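Local atomic coordinates of type 4 fimbrial biogenesis protein PilF (PDB entry 2HO1), a protein that takes part in type IV pilus biogenesis, being essential for the outer-membrane localization of PilQ and its assembly into dodecameric secretins. Residues Leu43-Leu48 / His74-Val79; Gly51-Ala56 / Gln82-Pro87; Lys88-Glu93 / Gly112-Glu117; Glu92-Ala97 / Ala105-Asn110; Leu147-Leu152 / Ala178-Asp183. All coordinates share one frame; numbering follows the deposited sequence.

Contact 1 (Leu43-Leu48 / His74-Val79)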
# COMPACT_ATOMS: atom_id res chain seq x y z
N LEU A 43 -10.62 30.81 0.30
CA LEU A 43 -11.88 31.43 -0.10
C LEU A 43 -12.63 30.44 -0.99
O LEU A 43 -13.82 30.21 -0.79
CB LEU A 43 -11.60 32.73 -0.87
CG LEU A 43 -12.84 33.55 -1.28
CD1 LEU A 43 -13.80 33.75 -0.11
CD2 LEU A 43 -12.39 34.88 -1.82
N GLY A 44 -11.92 29.87 -1.95
CA GLY A 44 -12.48 28.87 -2.85
C GLY A 44 -13.06 27.68 -2.09
O GLY A 44 -14.21 27.28 -2.31
N LEU A 45 -12.29 27.12 -1.16
CA LEU A 45 -12.77 25.99 -0.39
C LEU A 45 -13.97 26.37 0.47
O LEU A 45 -14.78 25.50 0.81
CB LEU A 45 -11.66 25.43 0.51
CG LEU A 45 -10.47 24.77 -0.20
CD1 LEU A 45 -9.36 24.49 0.83
CD2 LEU A 45 -10.90 23.47 -0.88
N GLY A 46 -14.08 27.65 0.84
CA GLY A 46 -15.20 28.09 1.64
C GLY A 46 -16.48 28.09 0.81
O GLY A 46 -17.55 27.70 1.28
N TYR A 47 -16.38 28.57 -0.42
CA TYR A 47 -17.52 28.56 -1.33
C TYR A 47 -17.99 27.13 -1.56
O TYR A 47 -19.19 26.85 -1.53
CB TYR A 47 -17.15 29.22 -2.65
CG TYR A 47 -17.14 30.73 -2.59
CD1 TYR A 47 -18.20 31.44 -2.04
CD2 TYR A 47 -16.06 31.46 -3.09
CE1 TYR A 47 -18.19 32.81 -1.99
CE2 TYR A 47 -16.05 32.83 -3.04
CZ TYR A 47 -17.11 33.51 -2.49
OH TYR A 47 -17.10 34.88 -2.43
N LEU A 48 -17.05 26.21 -1.77
CA LEU A 48 -17.36 24.81 -1.99
C LEU A 48 -18.10 24.22 -0.79
O LEU A 48 -19.12 23.55 -0.90
CB LEU A 48 -16.08 24.01 -2.16
CG LEU A 48 -15.63 23.60 -3.55
CD1 LEU A 48 -14.30 22.90 -3.42
CD2 LEU A 48 -16.67 22.69 -4.18
N HIS A 74 -5.02 23.37 -7.73
CA HIS A 74 -5.49 22.37 -8.70
C HIS A 74 -6.41 21.37 -8.00
O HIS A 74 -7.50 21.04 -8.49
CB HIS A 74 -4.31 21.64 -9.31
CG HIS A 74 -3.60 22.44 -10.35
ND1 HIS A 74 -4.24 22.91 -11.48
CD2 HIS A 74 -2.33 22.88 -10.42
CE1 HIS A 74 -3.38 23.59 -12.21
NE2 HIS A 74 -2.21 23.59 -11.59
N ALA A 75 -6.01 20.93 -6.81
CA ALA A 75 -6.80 19.96 -6.05
C ALA A 75 -8.20 20.45 -5.70
O ALA A 75 -9.18 19.71 -5.77
CB ALA A 75 -6.04 19.56 -4.78
N ALA A 76 -8.31 21.71 -5.29
CA ALA A 76 -9.60 22.28 -4.96
C ALA A 76 -10.46 22.40 -6.23
O ALA A 76 -11.65 22.10 -6.22
CB ALA A 76 -9.41 23.67 -4.32
N LEU A 77 -9.85 22.87 -7.31
CA LEU A 77 -10.58 22.99 -8.58
C LEU A 77 -11.08 21.59 -8.98
O LEU A 77 -12.18 21.45 -9.49
CB LEU A 77 -9.66 23.59 -9.64
CG LEU A 77 -10.28 24.13 -10.94
CD1 LEU A 77 -11.40 25.15 -10.66
CD2 LEU A 77 -9.15 24.79 -11.74
N ALA A 78 -10.25 20.56 -8.74
CA ALA A 78 -10.62 19.18 -9.01
C ALA A 78 -11.91 18.76 -8.32
O ALA A 78 -12.74 18.08 -8.93
CB ALA A 78 -9.49 18.24 -8.64
N VAL A 79 -12.11 19.17 -7.07
CA VAL A 79 -13.35 18.78 -6.41
C VAL A 79 -14.49 19.68 -6.90
O VAL A 79 -15.66 19.29 -6.80
CB VAL A 79 -13.24 18.84 -4.87
CG1 VAL A 79 -11.94 18.17 -4.40
CG2 VAL A 79 -13.33 20.26 -4.40
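Leu45 sets CG beside its backbone N (chi1 -67°) and extends CD1 beyond it (chi2 171°); the other methyl, CD2, meets Ala76. These residues bring together helices 33-49 and 71-83 of the tetratricopeptide (TPR) superhelix, where helices of the same sense lie side by side in neighbouring helical pairs. The two short segments run nearly parallel, 17° apart. Their backbones come nearest at Leu45 and Ala76, whose CA atoms are 6.7 Å from each other; the small methyl of Ala76, directed at the neighbouring helix, suits this close spacing. One turn further on, Leu48 points across to Val79 and their side chains pass at a slant. Their modelled methyl separation is too short to be trusted, and Val79 was built in two conformers, so the detailed fit there is doubtful. Helix 57-66 packs beside the pair, with Leu60 against Ala76, and Ala56, just before that helix, touches Leu48. The more reliable apolar contact is the one at Ala76: Leu45 starts out along the flank of its helix, and its end turns inward until CD2 lies 3.8 Å from Ala76 CB.

Contact 2 (Gly51-Ala56 / Gln82-Pro87)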
# COMPACT_ATOMS: atom_id res chain seq x y z
N GLY A 51 -21.63 25.05 -0.42
CA GLY A 51 -22.50 24.58 -1.48
C GLY A 51 -22.45 25.47 -2.72
O GLY A 51 -23.07 25.15 -3.72
N ASN A 52 -21.73 26.60 -2.68
CA ASN A 52 -21.66 27.46 -3.88
C ASN A 52 -20.54 26.98 -4.79
O ASN A 52 -19.57 27.70 -5.06
CB ASN A 52 -21.38 28.91 -3.51
CG ASN A 52 -22.29 29.40 -2.42
OD1 ASN A 52 -21.91 29.43 -1.24
ND2 ASN A 52 -23.49 29.79 -2.80
N THR A 53 -20.70 25.77 -5.30
CA THR A 53 -19.71 25.11 -6.15
C THR A 53 -19.14 25.92 -7.30
O THR A 53 -17.92 26.08 -7.42
CB THR A 53 -20.33 23.84 -6.67
OG1 THR A 53 -20.83 23.11 -5.55
CG2 THR A 53 -19.31 23.01 -7.43
N GLU A 54 -20.04 26.41 -8.14
CA GLU A 54 -19.66 27.22 -9.29
C GLU A 54 -18.89 28.49 -8.90
O GLU A 54 -17.94 28.87 -9.58
CB GLU A 54 -20.94 27.54 -10.11
CG GLU A 54 -20.75 28.27 -11.45
CD GLU A 54 -19.80 27.58 -12.41
OE1 GLU A 54 -19.69 26.32 -12.39
OE2 GLU A 54 -19.16 28.30 -13.23
N GLN A 55 -19.28 29.15 -7.79
CA GLN A 55 -18.59 30.38 -7.35
C GLN A 55 -17.15 30.17 -6.90
O GLN A 55 -16.35 31.10 -6.91
CB GLN A 55 -19.32 31.03 -6.18
CG GLN A 55 -20.59 31.75 -6.56
CD GLN A 55 -21.50 31.94 -5.35
OE1 GLN A 55 -21.12 32.62 -4.38
NE2 GLN A 55 -22.70 31.33 -5.39
N ALA A 56 -16.85 28.95 -6.46
CA ALA A 56 -15.53 28.57 -5.98
C ALA A 56 -14.44 28.77 -7.04
O ALA A 56 -13.29 28.99 -6.71
CB ALA A 56 -15.55 27.09 -5.52
N GLN A 82 -15.48 17.73 -9.90
CA GLN A 82 -15.99 16.44 -9.46
C GLN A 82 -17.40 16.66 -8.95
O GLN A 82 -18.29 15.88 -9.23
CB GLN A 82 -15.08 15.91 -8.33
CG GLN A 82 -15.62 14.76 -7.50
CD GLN A 82 -14.58 14.29 -6.46
OE1 GLN A 82 -13.54 14.94 -6.27
NE2 GLN A 82 -14.84 13.16 -5.82
N THR A 83 -17.59 17.72 -8.19
CA THR A 83 -18.90 18.05 -7.66
C THR A 83 -19.90 18.38 -8.81
O THR A 83 -21.09 18.06 -8.72
CB THR A 83 -18.80 19.27 -6.70
OG1 THR A 83 -17.84 18.97 -5.66
CG2 THR A 83 -20.18 19.59 -6.07
N GLU A 84 -19.42 19.02 -9.87
CA GLU A 84 -20.29 19.34 -11.02
C GLU A 84 -20.41 18.20 -12.04
O GLU A 84 -20.87 18.43 -13.16
CB GLU A 84 -19.77 20.53 -11.79
CG GLU A 84 -19.65 21.78 -10.98
CD GLU A 84 -19.14 22.93 -11.81
OE1 GLU A 84 -18.39 22.69 -12.79
OE2 GLU A 84 -19.48 24.07 -11.46
N MSE A 85 -19.99 17.01 -11.65
CA MSE A 85 -20.05 15.84 -12.52
C MSE A 85 -19.37 16.04 -13.87
O MSE A 85 -19.91 15.70 -14.92
CB MSE A 85 -21.50 15.43 -12.75
CG MSE A 85 -22.23 15.04 -11.46
SE MSE A 85 -21.46 13.50 -10.59
CE MSE A 85 -22.57 12.12 -11.36
N GLU A 86 -18.17 16.61 -13.82
CA GLU A 86 -17.36 16.83 -15.01
C GLU A 86 -16.11 16.00 -14.72
O GLU A 86 -15.06 16.54 -14.41
CB GLU A 86 -17.00 18.31 -15.17
CG GLU A 86 -18.16 19.21 -15.65
CD GLU A 86 -18.46 19.01 -17.15
OE1 GLU A 86 -17.62 18.37 -17.84
OE2 GLU A 86 -19.50 19.50 -17.63
N PRO A 87 -16.22 14.66 -14.82
CA PRO A 87 -15.08 13.78 -14.54
C PRO A 87 -13.80 13.99 -15.36
O PRO A 87 -12.70 13.83 -14.81
CB PRO A 87 -15.67 12.38 -14.68
CG PRO A 87 -16.73 12.55 -15.73
CD PRO A 87 -17.38 13.88 -15.27
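Thr53 and Glu84 slide past one another in opposite directions, bringing Thr53 CG2 to 3.8 Å from Glu84 CG. The same threonine crosses Thr83 at a slant: its OG1 stands 3.6 Å from Thr83 CG2, and its own methyl also touches that methyl. Thr53 therefore reaches two consecutive residues with its two branches, CG2 being directed opposite the backbone N while OG1 lies beside it (chi1 -52°). The hydroxyl of Thr83 is engaged within its own helix, where OG1 is hydrogen-bonded to Val79 O. These residues belong to corresponding turns of two successive helical hairpins in the TPR array: residues 51-56 lead from helix 33-49 to helix 57-66, and the segment 82-87 leads from the end of helix 71-83 to helix 87-100. Both preceding helices end in a Schellman motif, with positive phi at Gly51 and at the selenomethionine Met85; in the second, Met85 N bonds to Gln82 O and Glu86 N to Phe81 O. Glu54, bent at chi2 (55°), meets the extended Glu84 roughly at a right angle, yet the carboxylate planes are only 6° apart. Glu54 OE1 and Glu84 OE2 are modelled 2.4 Å from each other, a separation too short to rest a bond type on. Lys57 makes long, weak ion pairs with both carboxylates.

Contact 3 (Lys88-Glu93 / Gly112-Glu117)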
# COMPACT_ATOMS: atom_id res chain seq x y z
N LYS A 88 -13.90 14.37 -16.64
CA LYS A 88 -12.67 14.59 -17.42
C LYS A 88 -11.89 15.74 -16.86
O LYS A 88 -10.65 15.68 -16.74
CB LYS A 88 -12.96 14.88 -18.91
CG LYS A 88 -13.18 13.66 -19.76
CD LYS A 88 -11.83 13.14 -20.25
CE LYS A 88 -11.92 11.68 -20.70
NZ LYS A 88 -13.07 11.45 -21.60
N LEU A 89 -12.59 16.83 -16.55
CA LEU A 89 -11.95 18.02 -16.01
C LEU A 89 -11.40 17.74 -14.61
O LEU A 89 -10.30 18.16 -14.26
CB LEU A 89 -12.93 19.20 -15.95
CG LEU A 89 -13.61 19.54 -17.30
CD1 LEU A 89 -14.41 20.87 -17.16
CD2 LEU A 89 -12.54 19.68 -18.41
N ALA A 90 -12.18 17.03 -13.80
CA ALA A 90 -11.74 16.73 -12.44
C ALA A 90 -10.46 15.89 -12.50
O ALA A 90 -9.48 16.22 -11.82
CB ALA A 90 -12.85 15.97 -11.68
N ASP A 91 -10.45 14.84 -13.33
CA ASP A 91 -9.29 13.97 -13.49
C ASP A 91 -8.05 14.77 -13.89
O ASP A 91 -6.94 14.58 -13.35
CB ASP A 91 -9.55 12.89 -14.56
CG ASP A 91 -8.46 11.84 -14.59
OD1 ASP A 91 -8.56 10.89 -13.79
OD2 ASP A 91 -7.49 11.98 -15.38
N GLU A 92 -8.23 15.66 -14.86
CA GLU A 92 -7.10 16.48 -15.30
C GLU A 92 -6.55 17.38 -14.16
O GLU A 92 -5.34 17.63 -14.08
CB GLU A 92 -7.53 17.36 -16.46
CG GLU A 92 -6.43 18.24 -17.01
CD GLU A 92 -6.93 19.05 -18.19
OE1 GLU A 92 -7.47 20.15 -17.99
OE2 GLU A 92 -6.82 18.55 -19.32
N GLU A 93 -7.44 17.90 -13.33
CA GLU A 93 -6.99 18.77 -12.25
C GLU A 93 -6.33 17.94 -11.14
O GLU A 93 -5.38 18.39 -10.52
CB GLU A 93 -8.14 19.58 -11.70
CG GLU A 93 -8.54 20.77 -12.59
CD GLU A 93 -7.38 21.72 -12.87
OE1 GLU A 93 -6.65 22.10 -11.92
OE2 GLU A 93 -7.19 22.11 -14.04
N GLY A 112 -8.14 9.16 -5.24
CA GLY A 112 -8.55 7.77 -5.19
C GLY A 112 -10.03 7.62 -4.86
O GLY A 112 -10.71 6.66 -5.32
N GLY A 113 -10.52 8.56 -4.05
CA GLY A 113 -11.94 8.56 -3.71
C GLY A 113 -12.73 8.85 -5.01
O GLY A 113 -13.76 8.23 -5.29
N PHE A 114 -12.22 9.79 -5.80
CA PHE A 114 -12.84 10.18 -7.08
C PHE A 114 -12.83 8.94 -8.00
O PHE A 114 -13.86 8.57 -8.58
CB PHE A 114 -12.03 11.32 -7.73
CG PHE A 114 -12.38 11.56 -9.19
CD1 PHE A 114 -13.63 12.09 -9.54
CD2 PHE A 114 -11.48 11.23 -10.19
CE1 PHE A 114 -13.97 12.29 -10.90
CE2 PHE A 114 -11.80 11.42 -11.54
CZ PHE A 114 -13.05 11.95 -11.89
N LEU A 115 -11.66 8.31 -8.11
CA LEU A 115 -11.52 7.12 -8.95
C LEU A 115 -12.51 6.03 -8.57
O LEU A 115 -13.06 5.36 -9.44
CB LEU A 115 -10.08 6.60 -8.93
CG LEU A 115 -9.12 7.57 -9.62
CD1 LEU A 115 -7.68 7.18 -9.28
CD2 LEU A 115 -9.38 7.59 -11.15
N TYR A 116 -12.74 5.87 -7.27
CA TYR A 116 -13.69 4.87 -6.75
C TYR A 116 -15.13 5.21 -7.24
O TYR A 116 -15.87 4.32 -7.68
CB TYR A 116 -13.65 4.88 -5.21
CG TYR A 116 -14.76 4.11 -4.51
CD1 TYR A 116 -14.79 2.72 -4.53
CD2 TYR A 116 -15.78 4.78 -3.85
CE1 TYR A 116 -15.81 2.02 -3.92
CE2 TYR A 116 -16.82 4.07 -3.22
CZ TYR A 116 -16.81 2.69 -3.27
OH TYR A 116 -17.80 1.97 -2.67
N GLU A 117 -15.53 6.47 -7.15
CA GLU A 117 -16.84 6.91 -7.62
C GLU A 117 -16.98 6.69 -9.13
O GLU A 117 -18.08 6.47 -9.62
CB GLU A 117 -17.04 8.39 -7.33
CG GLU A 117 -17.28 8.72 -5.88
CD GLU A 117 -17.09 10.20 -5.56
OE1 GLU A 117 -17.04 11.04 -6.49
OE2 GLU A 117 -17.00 10.52 -4.36
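Helices 87-100 and 105-117 form an antiparallel pair in the TPR superhelix, joining the inferred second and third repeats, and Phe114 fills the interface toward the start of the first helix. The segments run 153° apart with an axial separation of 11.0 Å, a spacing bridged by the phenyl ring. Its CG lies opposite the backbone N (chi1 166°), which sends the ring out between Ala90 and Asp91. Ala90 CB approaches obliquely, 3.9 Å from Phe114 CE1. Asp91 comes to the ring's edge instead: OD1 lies close to the ring plane, 4.0 Å from CE2 of Phe114, and the carboxylate plane is inclined 46° to the ring. Asp91 CB adds a second contact to the same carbon, and the end of Leu115 borders OD1 more loosely, CD2 being 4.3 Å away. The stronger partners of the carboxylate lie elsewhere. OD1 accepts a hydrogen bond from Tyr111 and pairs with Arg120, whereas OD2 forms a salt bridge with Arg95. Two arginines and a tyrosine would thus favour the ionised form of Asp91, and its negative oxygen at the weakly positive hydrogen-bearing rim of Phe114 is probably mildly favourable, adding an electrostatic element to otherwise apolar packing.

Contact 4 (Glu92-Ala97 / Ala105-Asn110)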
# COMPACT_ATOMS: atom_id res chain seq x y z
N GLU A 92 -8.23 15.66 -14.86
CA GLU A 92 -7.10 16.48 -15.30
C GLU A 92 -6.55 17.38 -14.16
O GLU A 92 -5.34 17.63 -14.08
CB GLU A 92 -7.53 17.36 -16.46
CG GLU A 92 -6.43 18.24 -17.01
CD GLU A 92 -6.93 19.05 -18.19
OE1 GLU A 92 -7.47 20.15 -17.99
OE2 GLU A 92 -6.82 18.55 -19.32
N GLU A 93 -7.44 17.90 -13.33
CA GLU A 93 -6.99 18.77 -12.25
C GLU A 93 -6.33 17.94 -11.14
O GLU A 93 -5.38 18.39 -10.52
CB GLU A 93 -8.14 19.58 -11.70
CG GLU A 93 -8.54 20.77 -12.59
CD GLU A 93 -7.38 21.72 -12.87
OE1 GLU A 93 -6.65 22.10 -11.92
OE2 GLU A 93 -7.19 22.11 -14.04
N TYR A 94 -6.87 16.75 -10.86
CA TYR A 94 -6.26 15.87 -9.89
C TYR A 94 -4.85 15.50 -10.33
O TYR A 94 -3.93 15.47 -9.51
CB TYR A 94 -7.11 14.61 -9.68
CG TYR A 94 -8.14 14.74 -8.58
CD1 TYR A 94 -7.79 15.18 -7.32
CD2 TYR A 94 -9.47 14.41 -8.81
CE1 TYR A 94 -8.73 15.30 -6.32
CE2 TYR A 94 -10.42 14.52 -7.82
CZ TYR A 94 -10.04 14.97 -6.57
OH TYR A 94 -10.98 15.08 -5.57
N ARG A 95 -4.66 15.24 -11.62
CA ARG A 95 -3.34 14.90 -12.11
C ARG A 95 -2.39 16.09 -12.07
O ARG A 95 -1.21 15.90 -11.79
CB ARG A 95 -3.42 14.33 -13.53
CG ARG A 95 -4.05 12.96 -13.58
CD ARG A 95 -3.92 12.43 -14.98
NE ARG A 95 -4.80 11.33 -15.32
CZ ARG A 95 -4.63 10.06 -14.94
NH1 ARG A 95 -3.60 9.71 -14.17
NH2 ARG A 95 -5.47 9.13 -15.39
N LYS A 96 -2.88 17.29 -12.35
CA LYS A 96 -2.00 18.46 -12.30
C LYS A 96 -1.57 18.71 -10.86
O LYS A 96 -0.46 19.12 -10.61
CB LYS A 96 -2.69 19.72 -12.85
CG LYS A 96 -2.93 19.68 -14.38
CD LYS A 96 -3.51 21.00 -14.86
CE LYS A 96 -3.72 21.00 -16.37
NZ LYS A 96 -4.28 22.32 -16.80
N ALA A 97 -2.48 18.48 -9.92
CA ALA A 97 -2.20 18.67 -8.50
C ALA A 97 -1.08 17.70 -8.06
O ALA A 97 -0.17 18.09 -7.33
CB ALA A 97 -3.46 18.42 -7.71
N ALA A 105 -0.46 12.88 0.31
CA ALA A 105 -1.50 11.96 0.78
C ALA A 105 -2.94 12.46 0.76
O ALA A 105 -3.86 11.69 0.49
CB ALA A 105 -1.15 11.45 2.20
N ARG A 106 -3.14 13.74 1.09
CA ARG A 106 -4.47 14.29 1.09
C ARG A 106 -5.06 14.25 -0.33
O ARG A 106 -6.19 13.81 -0.54
CB ARG A 106 -4.44 15.73 1.62
CG ARG A 106 -5.82 16.37 1.77
CD ARG A 106 -5.71 17.84 2.22
NE ARG A 106 -5.18 18.66 1.15
CZ ARG A 106 -5.91 19.10 0.13
NH1 ARG A 106 -7.22 18.83 0.08
NH2 ARG A 106 -5.35 19.83 -0.84
N VAL A 107 -4.27 14.71 -1.30
CA VAL A 107 -4.71 14.77 -2.68
C VAL A 107 -4.78 13.38 -3.28
O VAL A 107 -5.73 13.08 -4.03
CB VAL A 107 -3.78 15.69 -3.48
CG1 VAL A 107 -4.16 15.68 -4.96
CG2 VAL A 107 -3.88 17.10 -2.90
N LEU A 108 -3.84 12.51 -2.93
CA LEU A 108 -3.90 11.13 -3.42
C LEU A 108 -5.18 10.50 -2.89
O LEU A 108 -5.84 9.73 -3.60
CB LEU A 108 -2.69 10.32 -2.94
CG LEU A 108 -1.38 10.57 -3.71
CD1 LEU A 108 -0.20 9.94 -2.92
CD2 LEU A 108 -1.47 9.96 -5.15
N ASN A 109 -5.57 10.82 -1.66
CA ASN A 109 -6.77 10.20 -1.11
C ASN A 109 -8.03 10.76 -1.76
O ASN A 109 -8.93 10.01 -2.06
CB ASN A 109 -6.82 10.37 0.42
CG ASN A 109 -8.03 9.69 1.03
OD1 ASN A 109 -8.26 8.49 0.84
ND2 ASN A 109 -8.82 10.44 1.77
N ASN A 110 -8.09 12.08 -1.99
CA ASN A 110 -9.24 12.68 -2.65
C ASN A 110 -9.36 12.11 -4.08
O ASN A 110 -10.47 11.81 -4.54
CB ASN A 110 -9.09 14.20 -2.72
CG ASN A 110 -9.28 14.89 -1.36
OD1 ASN A 110 -9.81 14.30 -0.43
ND2 ASN A 110 -8.86 16.14 -1.25
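The helical segments around Ala97 and Val107 run antiparallel at 159°, with their axes 10.2 Å apart and the CA atoms of these two residues separated by 7.4 Å. They lie near the turn of the hairpin made by helices 87-100 and 105-117, which passes from the inferred second TPR repeat to the third. Small and branched side chains meet closest to that turn. Val107 holds CG1 opposite its backbone N (chi1 176°), and this methyl reaches across to Ala97 CB at 3.9 Å. The same CG1 also lies by the edge of the Tyr94 ring, near its plane and 4.4 Å from CD1. Tyr94 begins alongside the facing helix, but its phenol end swings in toward Asn110, the two side chains crossing at about a right angle. Ring and amide planes are inclined by 56°, so they do not stack; the ring meets the CB and backbone carbonyl of Asn110 rather than its amide, with CB 3.8 Å from Tyr94 CE1. The hydroxyl finds its strong partner in a third helix, hydrogen-bonding to Gln82 OE1 on helix 71-83, where Ala78 and Val79 also pack against the tyrosine. This bond fixes the end of a buried side chain that lies among three helices, and Tyr111 meets the ring as well. At the far end of the side chain, Tyr94 OH lies 3.5 Å from both CB and the backbone O of Asn110.

Contact 5 (Leu147-Leu152 / Ala178-Asp183)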
# COMPACT_ATOMS: atom_id res chain seq x y z
N LEU A 147 -9.51 2.08 0.89
CA LEU A 147 -8.89 0.84 0.43
C LEU A 147 -9.87 -0.29 0.69
O LEU A 147 -10.00 -1.22 -0.12
CB LEU A 147 -7.56 0.62 1.18
CG LEU A 147 -6.41 1.47 0.61
CD1 LEU A 147 -5.19 1.42 1.57
CD2 LEU A 147 -6.01 0.96 -0.77
N GLY A 148 -10.56 -0.23 1.82
CA GLY A 148 -11.57 -1.25 2.12
C GLY A 148 -12.76 -1.21 1.16
O GLY A 148 -13.21 -2.25 0.67
N LEU A 149 -13.27 -0.03 0.87
CA LEU A 149 -14.40 0.05 -0.04
C LEU A 149 -14.00 -0.44 -1.44
O LEU A 149 -14.75 -1.19 -2.06
CB LEU A 149 -14.95 1.49 -0.09
CG LEU A 149 -15.61 1.98 1.21
CD1 LEU A 149 -15.70 3.49 1.16
CD2 LEU A 149 -16.99 1.38 1.42
N VAL A 150 -12.82 -0.03 -1.92
CA VAL A 150 -12.34 -0.48 -3.24
C VAL A 150 -12.19 -2.00 -3.22
O VAL A 150 -12.50 -2.68 -4.20
CB VAL A 150 -10.98 0.20 -3.61
CG1 VAL A 150 -10.35 -0.46 -4.85
CG2 VAL A 150 -11.18 1.70 -3.85
N SER A 151 -11.71 -2.56 -2.11
CA SER A 151 -11.54 -4.00 -2.03
C SER A 151 -12.89 -4.71 -2.18
O SER A 151 -12.98 -5.81 -2.78
CB SER A 151 -10.87 -4.39 -0.70
OG SER A 151 -9.52 -3.99 -0.69
N LEU A 152 -13.94 -4.11 -1.62
CA LEU A 152 -15.28 -4.67 -1.74
C LEU A 152 -15.64 -4.84 -3.21
O LEU A 152 -16.05 -5.92 -3.64
CB LEU A 152 -16.30 -3.76 -1.06
CG LEU A 152 -16.91 -4.22 0.26
CD1 LEU A 152 -16.02 -5.22 0.96
CD2 LEU A 152 -17.19 -3.04 1.15
N ALA A 178 -17.85 1.01 10.91
CA ALA A 178 -18.39 -0.01 11.80
C ALA A 178 -19.50 -0.78 11.10
O ALA A 178 -19.66 -1.99 11.31
CB ALA A 178 -18.93 0.62 13.05
N LEU A 179 -20.29 -0.08 10.28
CA LEU A 179 -21.39 -0.72 9.56
C LEU A 179 -20.87 -1.70 8.52
O LEU A 179 -21.41 -2.79 8.37
CB LEU A 179 -22.29 0.33 8.88
CG LEU A 179 -23.37 -0.21 7.94
CD1 LEU A 179 -24.45 -0.94 8.72
CD2 LEU A 179 -23.96 0.97 7.17
N GLU A 180 -19.81 -1.31 7.79
CA GLU A 180 -19.25 -2.20 6.78
C GLU A 180 -18.67 -3.43 7.48
O GLU A 180 -18.79 -4.54 6.98
CB GLU A 180 -18.16 -1.51 5.96
CG GLU A 180 -18.64 -0.35 5.10
CD GLU A 180 -19.75 -0.74 4.13
OE1 GLU A 180 -19.71 -1.85 3.57
OE2 GLU A 180 -20.66 0.07 3.91
N MSE A 181 -18.08 -3.24 8.66
CA MSE A 181 -17.55 -4.38 9.42
C MSE A 181 -18.69 -5.29 9.83
O MSE A 181 -18.62 -6.51 9.65
CB MSE A 181 -16.79 -3.91 10.68
CG MSE A 181 -15.38 -3.37 10.46
SE MSE A 181 -14.14 -4.69 9.74
CE MSE A 181 -14.33 -6.07 11.04
N ALA A 182 -19.75 -4.71 10.40
CA ALA A 182 -20.91 -5.51 10.83
C ALA A 182 -21.45 -6.34 9.66
O ALA A 182 -21.75 -7.54 9.81
CB ALA A 182 -22.02 -4.58 11.38
N ASP A 183 -21.58 -5.71 8.50
CA ASP A 183 -22.10 -6.44 7.35
C ASP A 183 -21.19 -7.61 6.98
O ASP A 183 -21.66 -8.72 6.72
CB ASP A 183 -22.28 -5.48 6.17
CG ASP A 183 -23.19 -6.06 5.08
OD1 ASP A 183 -24.20 -6.74 5.43
OD2 ASP A 183 -22.92 -5.82 3.88
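Aliphatic packing between Leu149 and Glu180 is loose, with CD2 of the leucine 4.4 Å from CG of the glutamate. Leu149 leaves its helix along the flank and only its end turns toward the other segment, consistent with a wide backbone spacing: the CA atoms of these two residues, the nearest pair, are 8.7 Å apart. A second contact sets a methyl against a carboxylate oxygen. Leu152 points across the interface and crosses Glu180 at a slant, placing CD2 3.7 Å from OE1. Its torsions lie away from the usual staggered values (chi1 -108°), so the exact placing of this methyl deserves some caution. Glu180 is bent at chi2 (-57°), which folds the carboxylate back toward Leu152. The two segments belong to helices 140-153 and 175-187, in the inferred fourth and fifth TPR repeats, and helix 157-170, between them in sequence, touches both: Ala160 meets Leu152 and Phe164 meets the selenomethionine Met181. Ionic interactions engage the other carboxylate oxygen: OE2 of Glu180 forms a salt bridge with Arg210 of helix 209-221, and that arginine also pairs through NH2 with Asp183 OD2. Asp183 OD2 also forms a salt bridge with Lys187.

Overall arrangement
From the N terminus, contact 1 closes a loop from helix 33-49 over helix 57-66 to helix 71-83. Contact 2 starts and ends slightly later, so the two cross, joining the turns that follow the same two helices. Contacts 3 and 4 come next in series and both close the hairpin 87-100/105-117; contact 4, nearer the turn, nests within contact 3 and shares Glu92 and Glu93 with it. Hydrogen bonds from His74 to Glu93 and from Gln82 to Glu117 tie this hairpin to helix 71-83. Contact 5 spans helix 157-170 farther along the superhelix, 28 Å from contact 1 between centres; Tyr116 packing on Val150 connects it to contact 3.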